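Local coordinates for protein bottromycin amidohydrolase (Streptomyces purpureus, PDB 6I5S) that probably hydrolyses an amide bond of a thiazoline-bearing intermediate at a two-zinc site, acting as the gatekeeper of bottromycin biosynthesis, at residues P88-D92 against L106-T112; E228-G232 against W276-T280; P55-L59 against W69-P73. All blocks are in the same frame, centred on the assembly; numbering follows the deposited sequence. Where two conformers were deposited one is given.

Interaction 1: residues P88-D92 against L106-T112; sequences PGFVD and LLVHGVT
At two glycines an ideal CB would collide with the other segment: one on Gly89 would fall 2.0 Å from Thr112 OG1, one on Gly110 2.8 Å from Phe90 CE2. Gly110 (phi 86°, psi 7°) is the C-prime residue of a Schellman motif that ends helix 100-108, with Val111 N to Leu106 O 2.9 Å and Gly110 N to Leu107 O 3.0 Å. The chain then enters strand 111-116, parallel to 84-95, with Phe90 paired to Val111 (CA to CA 4.4 Å). Phe90 hydrogen-bonds on both sides of Val111: its N donates to Gly110 O at 3.0 Å, and its O accepts from Thr112 N at 2.9 Å. The Phe90 ring (chi1 m) points its edge at His109 O, CD2 to O 3.5 Å, while Phe90 CB meets Val111 CG2 at 4.1 Å. Val111 CG1 lies 4.0 Å from Asp92 CB; Asp92 hydrogen-bonds through OD1 to Thr347 OG1 and OD2 to His94 N. These features complete a buried beta-alpha-beta unit, whose first strand leads to zinc ligands His94 and His96.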
# COMPACT_ATOMS: atom_id res chain seq x y z
N PRO A 88 -3.29 -0.68 15.02
CA PRO A 88 -3.67 0.42 14.14
C PRO A 88 -4.03 -0.13 12.78
O PRO A 88 -3.59 -1.21 12.35
CB PRO A 88 -2.39 1.25 14.07
CG PRO A 88 -1.65 0.93 15.29
CD PRO A 88 -1.89 -0.53 15.50
N GLY A 89 -4.85 0.62 12.06
CA GLY A 89 -5.16 0.25 10.70
C GLY A 89 -3.92 0.26 9.83
O GLY A 89 -3.01 1.05 10.07
N PHE A 90 -3.90 -0.63 8.84
CA PHE A 90 -2.76 -0.78 7.94
C PHE A 90 -2.79 0.26 6.83
O PHE A 90 -3.85 0.77 6.44
CB PHE A 90 -2.75 -2.18 7.28
CG PHE A 90 -2.88 -3.29 8.27
CD1 PHE A 90 -2.21 -3.25 9.48
CD2 PHE A 90 -3.70 -4.35 8.01
CE1 PHE A 90 -2.39 -4.25 10.44
CE2 PHE A 90 -3.87 -5.38 8.98
CZ PHE A 90 -3.19 -5.30 10.18
N VAL A 91 -1.59 0.54 6.31
CA VAL A 91 -1.40 1.49 5.21
C VAL A 91 -0.69 0.76 4.08
O VAL A 91 0.46 0.33 4.24
CB VAL A 91 -0.59 2.72 5.63
CG1 VAL A 91 -0.62 3.76 4.44
CG2 VAL A 91 -1.18 3.31 6.93
N ASP A 92 -1.36 0.63 2.93
CA ASP A 92 -0.65 0.19 1.73
C ASP A 92 0.14 1.38 1.19
O ASP A 92 -0.43 2.33 0.63
CB ASP A 92 -1.58 -0.39 0.68
CG ASP A 92 -0.82 -1.00 -0.50
OD1 ASP A 92 -1.38 -1.87 -1.16
OD2 ASP A 92 0.34 -0.58 -0.79
N LEU A 106 -8.90 -3.52 -0.11
CA LEU A 106 -8.07 -2.99 0.96
C LEU A 106 -8.77 -3.09 2.31
O LEU A 106 -8.17 -3.61 3.27
CB LEU A 106 -7.65 -1.55 0.65
CG LEU A 106 -6.74 -1.39 -0.55
CD1 LEU A 106 -6.58 0.07 -0.91
CD2 LEU A 106 -5.37 -2.02 -0.33
N LEU A 107 -10.05 -2.62 2.41
CA LEU A 107 -10.74 -2.59 3.69
C LEU A 107 -10.85 -3.98 4.28
O LEU A 107 -10.66 -4.18 5.48
CB LEU A 107 -12.15 -2.04 3.51
CG LEU A 107 -12.22 -0.53 3.28
CD1 LEU A 107 -13.69 -0.19 2.99
CD2 LEU A 107 -11.69 0.19 4.50
N VAL A 108 -11.21 -4.94 3.45
CA VAL A 108 -11.42 -6.32 3.91
C VAL A 108 -10.15 -6.88 4.55
O VAL A 108 -10.21 -7.74 5.44
CB VAL A 108 -11.88 -7.18 2.71
CG1 VAL A 108 -11.56 -8.64 2.91
CG2 VAL A 108 -13.36 -6.95 2.46
N HIS A 109 -8.98 -6.38 4.13
CA HIS A 109 -7.72 -6.88 4.62
C HIS A 109 -7.09 -5.97 5.66
O HIS A 109 -5.91 -6.16 5.99
CB HIS A 109 -6.76 -7.14 3.44
CG HIS A 109 -7.23 -8.30 2.62
ND1 HIS A 109 -8.14 -8.17 1.61
CD2 HIS A 109 -6.95 -9.63 2.72
CE1 HIS A 109 -8.44 -9.37 1.13
NE2 HIS A 109 -7.73 -10.27 1.78
N GLY A 110 -7.89 -5.05 6.23
CA GLY A 110 -7.45 -4.22 7.33
C GLY A 110 -6.72 -2.96 6.92
O GLY A 110 -6.15 -2.27 7.77
N VAL A 111 -6.68 -2.69 5.63
CA VAL A 111 -5.98 -1.51 5.09
C VAL A 111 -6.97 -0.35 5.09
O VAL A 111 -7.92 -0.32 4.29
CB VAL A 111 -5.44 -1.78 3.70
CG1 VAL A 111 -4.76 -0.48 3.18
CG2 VAL A 111 -4.44 -2.91 3.67
N THR A 112 -6.73 0.61 5.97
CA THR A 112 -7.60 1.74 6.16
C THR A 112 -7.07 3.04 5.57
O THR A 112 -7.73 4.07 5.70
CB THR A 112 -7.91 1.94 7.66
OG1 THR A 112 -6.71 2.10 8.40
CG2 THR A 112 -8.65 0.73 8.25

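Interaction 2: residues E228-G232 against W276-T280; sequences EHLYG and WRART. With ZN (zinc ion), chain B.
The Trp276 indole lies against the CE1 edge of the Tyr231 ring, its CZ2 3.6 Å from Tyr231 CE1; the six-membered ring of Trp276 and the Tyr231 ring have planes inclined at 78° and centroids 5.9 Å apart. Trp276 sits on helix 273-280, with chi1 -85° and chi2 105° carrying the indole to residues 228-232. That segment makes a type I' beta turn from Glu228 to Tyr231, closed by Tyr231 N to Glu228 O at 3.2 Å. His229 (phi 70°, psi 11°) and Leu230 (63°, 12°) occupy the corner, both with positive phi. The turn presents His229 O to the indole edge, where Trp276 NE1 donates a hydrogen bond of 2.8 Å at 156°; the two CA atoms stand 7.9 Å apart. One helical turn on, Arg279 extends (m, t, t for chi1 to chi3), placing NH2 4.0 Å from His229 CE1 and NH1 3.4 Å from Tyr231 OH. Its guanidinium forms a salt bridge with Asp348, a ligand of the other zinc. His229 (chi1 m) binds zinc through NE2 at 2.2 Å, alongside waters 1 and 2; His210 and the carboxylated lysine Xaa183 also ligate this ion. With NE2 on the metal, a neutral His229 ring carries its proton on ND1 and would donate it to Thr272 OG1, while Trp276 NE1 separately engages the backbone carbonyl.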
# COMPACT_ATOMS: atom_id res chain seq x y z
N GLU A 228 11.08 4.30 -3.75
CA GLU A 228 10.27 3.12 -4.03
C GLU A 228 11.07 2.07 -4.81
O GLU A 228 11.91 2.38 -5.66
CB GLU A 228 9.01 3.48 -4.83
CG GLU A 228 8.27 4.76 -4.32
CD GLU A 228 7.78 4.56 -2.93
OE1 GLU A 228 7.03 3.58 -2.74
OE2 GLU A 228 8.15 5.35 -2.03
N HIS A 229 10.70 0.82 -4.55
CA HIS A 229 11.10 -0.36 -5.33
C HIS A 229 12.57 -0.71 -5.18
O HIS A 229 13.04 -1.60 -5.91
CB HIS A 229 10.81 -0.18 -6.83
CG HIS A 229 9.47 0.39 -7.17
ND1 HIS A 229 8.28 -0.21 -6.79
CD2 HIS A 229 9.13 1.48 -7.90
CE1 HIS A 229 7.27 0.52 -7.25
NE2 HIS A 229 7.76 1.54 -7.93
N LEU A 230 13.29 -0.11 -4.24
CA LEU A 230 14.75 -0.22 -4.12
C LEU A 230 15.49 0.36 -5.33
O LEU A 230 16.71 0.19 -5.44
CB LEU A 230 15.17 -1.69 -3.87
CG LEU A 230 14.62 -2.33 -2.60
CD1 LEU A 230 15.09 -3.79 -2.50
CD2 LEU A 230 15.08 -1.55 -1.39
N TYR A 231 14.81 1.10 -6.23
CA TYR A 231 15.55 1.68 -7.33
C TYR A 231 16.56 2.66 -6.75
O TYR A 231 16.32 3.27 -5.70
CB TYR A 231 14.65 2.37 -8.33
CG TYR A 231 13.68 1.45 -9.05
CD1 TYR A 231 13.89 0.09 -9.16
CD2 TYR A 231 12.52 1.96 -9.61
CE1 TYR A 231 12.97 -0.70 -9.81
CE2 TYR A 231 11.63 1.18 -10.26
CZ TYR A 231 11.86 -0.14 -10.38
OH TYR A 231 10.91 -0.94 -11.02
N GLY A 232 17.71 2.73 -7.40
CA GLY A 232 18.83 3.45 -6.81
C GLY A 232 19.83 2.52 -6.16
O GLY A 232 21.02 2.58 -6.43
N TRP A 276 7.87 -6.86 -7.44
CA TRP A 276 9.04 -7.52 -8.05
C TRP A 276 8.78 -9.00 -8.32
O TRP A 276 9.07 -9.51 -9.40
CB TRP A 276 10.24 -7.38 -7.12
CG TRP A 276 11.07 -6.12 -7.21
CD1 TRP A 276 11.07 -5.07 -6.31
CD2 TRP A 276 12.03 -5.81 -8.21
NE1 TRP A 276 12.01 -4.14 -6.68
CE2 TRP A 276 12.62 -4.56 -7.84
CE3 TRP A 276 12.50 -6.48 -9.35
CZ2 TRP A 276 13.64 -3.97 -8.59
CZ3 TRP A 276 13.53 -5.89 -10.08
CH2 TRP A 276 14.08 -4.62 -9.71
N ARG A 277 8.28 -9.70 -7.31
CA ARG A 277 7.99 -11.14 -7.43
C ARG A 277 7.01 -11.40 -8.57
O ARG A 277 7.21 -12.28 -9.39
CB ARG A 277 7.40 -11.62 -6.10
CG ARG A 277 7.05 -13.13 -5.98
CD ARG A 277 8.32 -13.99 -5.76
NE ARG A 277 8.97 -13.60 -4.52
CZ ARG A 277 10.19 -14.04 -4.18
NH1 ARG A 277 10.75 -13.65 -3.05
NH2 ARG A 277 10.87 -14.85 -4.98
N ALA A 278 5.93 -10.62 -8.63
CA ALA A 278 4.97 -10.85 -9.71
C ALA A 278 5.54 -10.55 -11.09
O ALA A 278 5.19 -11.24 -12.05
CB ALA A 278 3.70 -9.99 -9.44
N ARG A 279 6.46 -9.58 -11.22
CA ARG A 279 7.05 -9.28 -12.53
C ARG A 279 7.96 -10.38 -13.06
O ARG A 279 8.26 -10.40 -14.27
CB ARG A 279 7.84 -7.94 -12.46
CG ARG A 279 6.97 -6.71 -12.18
CD ARG A 279 7.81 -5.44 -11.85
NE ARG A 279 7.06 -4.37 -11.16
CZ ARG A 279 7.58 -3.46 -10.33
NH1 ARG A 279 8.88 -3.43 -10.04
NH2 ARG A 279 6.79 -2.58 -9.76
N THR A 280 8.45 -11.28 -12.20
CA THR A 280 9.38 -12.32 -12.64
C THR A 280 8.70 -13.36 -13.50
O THR A 280 9.36 -14.02 -14.30
CB THR A 280 10.00 -13.08 -11.48
OG1 THR A 280 8.99 -13.78 -10.76
CG2 THR A 280 10.84 -12.20 -10.57
ZN ZN B . 7.05 2.66 -9.67
O HOH W 1 6.34 2.62 -11.69
O HOH W 2 5.27 1.30 -9.78

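Interaction 3: residues P55-L59 against W69-P73; sequences PPRDL and WSPTP
A beta hairpin, strands 57-62 and 65-71, is held together here at its open end, away from the turn; the short strand axes approach to 4.2 Å with their directions at 152°, hence antiparallel. Arg57 pairs with Pro71, their side chains diverging, and Leu59 with Trp69, side chains on one face; these non-hydrogen-bonded pairs flank the hydrogen-bonded pair Asp58 and Ser70. Backbone bonds run from Asp58 N to Ser70 O (2.6 Å), Ser70 N to Asp58 O (2.8 Å) and, just beyond Pro71, Thr72 N to Pro56 O (3.1 Å). Among polar side chains, Asp58 (chi1 m) brings OD1 to 3.0 Å from Thr72 OG1, and OD1 also accepts from Ala42 N, tying the hairpin to the chain after strand 38-41. Water 3 donates to Asp58 O at 3.0 Å and lies 2.8 Å from Ser70 OG. Among apolar contacts, Arg57 CD lies 3.8 Å from Trp69 CB, and Leu59 (t, p) makes a CH-pi contact, its CD1 3.6 Å from the centroid of the Trp69 six-membered ring.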
# COMPACT_ATOMS: atom_id res chain seq x y z
N PRO A 55 -1.97 -4.07 28.78
CA PRO A 55 -2.95 -4.78 29.58
C PRO A 55 -4.34 -4.54 29.05
O PRO A 55 -4.57 -3.58 28.29
CB PRO A 55 -2.76 -4.19 31.00
CG PRO A 55 -2.01 -2.94 30.83
CD PRO A 55 -1.15 -3.17 29.61
N PRO A 56 -5.30 -5.40 29.40
CA PRO A 56 -6.63 -5.28 28.80
C PRO A 56 -7.31 -3.99 29.24
O PRO A 56 -7.40 -3.69 30.43
CB PRO A 56 -7.37 -6.52 29.36
CG PRO A 56 -6.63 -6.91 30.53
CD PRO A 56 -5.20 -6.54 30.31
N ARG A 57 -7.81 -3.25 28.27
CA ARG A 57 -8.50 -2.01 28.60
C ARG A 57 -9.73 -1.88 27.73
O ARG A 57 -9.79 -2.39 26.60
CB ARG A 57 -7.58 -0.82 28.40
CG ARG A 57 -6.37 -0.82 29.32
CD ARG A 57 -5.63 0.51 29.22
NE ARG A 57 -4.53 0.62 30.17
CZ ARG A 57 -3.26 0.87 29.84
NH1 ARG A 57 -2.92 1.08 28.57
NH2 ARG A 57 -2.34 0.94 30.79
N ASP A 58 -10.74 -1.23 28.27
CA ASP A 58 -11.95 -0.98 27.51
C ASP A 58 -11.75 0.26 26.67
O ASP A 58 -11.41 1.33 27.18
CB ASP A 58 -13.14 -0.81 28.46
CG ASP A 58 -13.42 -2.03 29.33
OD1 ASP A 58 -13.07 -3.18 28.99
OD2 ASP A 58 -14.06 -1.83 30.38
N LEU A 59 -12.00 0.11 25.38
CA LEU A 59 -11.74 1.15 24.39
C LEU A 59 -13.03 1.92 24.10
O LEU A 59 -14.02 1.32 23.67
CB LEU A 59 -11.23 0.48 23.11
CG LEU A 59 -11.19 1.38 21.87
CD1 LEU A 59 -10.24 2.57 22.10
CD2 LEU A 59 -10.79 0.60 20.65
N TRP A 69 -9.19 4.90 27.05
CA TRP A 69 -8.97 3.52 27.45
C TRP A 69 -9.26 3.43 28.93
O TRP A 69 -8.68 4.20 29.70
CB TRP A 69 -7.51 3.10 27.19
CG TRP A 69 -7.06 3.22 25.78
CD1 TRP A 69 -6.51 4.31 25.20
CD2 TRP A 69 -7.15 2.22 24.77
NE1 TRP A 69 -6.28 4.06 23.87
CE2 TRP A 69 -6.65 2.77 23.59
CE3 TRP A 69 -7.62 0.90 24.74
CZ2 TRP A 69 -6.59 2.06 22.40
CZ3 TRP A 69 -7.56 0.20 23.56
CH2 TRP A 69 -7.05 0.77 22.41
N SER A 70 -10.13 2.47 29.34
CA SER A 70 -10.43 2.28 30.77
C SER A 70 -9.91 0.93 31.22
O SER A 70 -10.26 -0.07 30.58
CB SER A 70 -11.95 2.37 31.03
OG SER A 70 -12.46 3.64 30.67
N PRO A 71 -9.11 0.82 32.28
CA PRO A 71 -8.60 -0.51 32.65
C PRO A 71 -9.73 -1.49 32.88
O PRO A 71 -10.69 -1.20 33.58
CB PRO A 71 -7.82 -0.26 33.94
CG PRO A 71 -7.84 1.25 34.18
CD PRO A 71 -8.37 1.90 32.95
N THR A 72 -9.59 -2.66 32.31
CA THR A 72 -10.64 -3.66 32.48
C THR A 72 -10.60 -4.26 33.89
O THR A 72 -9.57 -4.77 34.32
CB THR A 72 -10.46 -4.76 31.45
OG1 THR A 72 -10.46 -4.18 30.14
CG2 THR A 72 -11.61 -5.79 31.58
N PRO A 73 -11.71 -4.24 34.63
CA PRO A 73 -11.66 -4.73 36.02
C PRO A 73 -11.29 -6.20 36.06
O PRO A 73 -11.65 -6.97 35.16
CB PRO A 73 -13.10 -4.48 36.54
CG PRO A 73 -13.94 -4.45 35.34
CD PRO A 73 -13.07 -3.88 34.22
O HOH W 3 -13.19 3.62 27.98

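From the N terminus, interaction 3 comes first, closing the hairpin of strands 57-62 and 65-71 at the surface, about 31 Å from the chain centre to the centre of the contact. The chain next enters strand 84-95, and interaction 1 closes the crossover through helix 100-108 to strand 111-116 in the mixed sheet, where the contact is buried. Much later, interaction 2 brings the loop after strand 226-228 against helix 273-280 beside a zinc. The three follow in series, neither nested nor crossed. Interactions 1 and 2 approach to about 8 Å between nearest atoms, and Glu228 reaches His94 and Arg115 on the strands of interaction 1. Interaction 3 lies across the chain's centre from interaction 2, about 43 Å between centres.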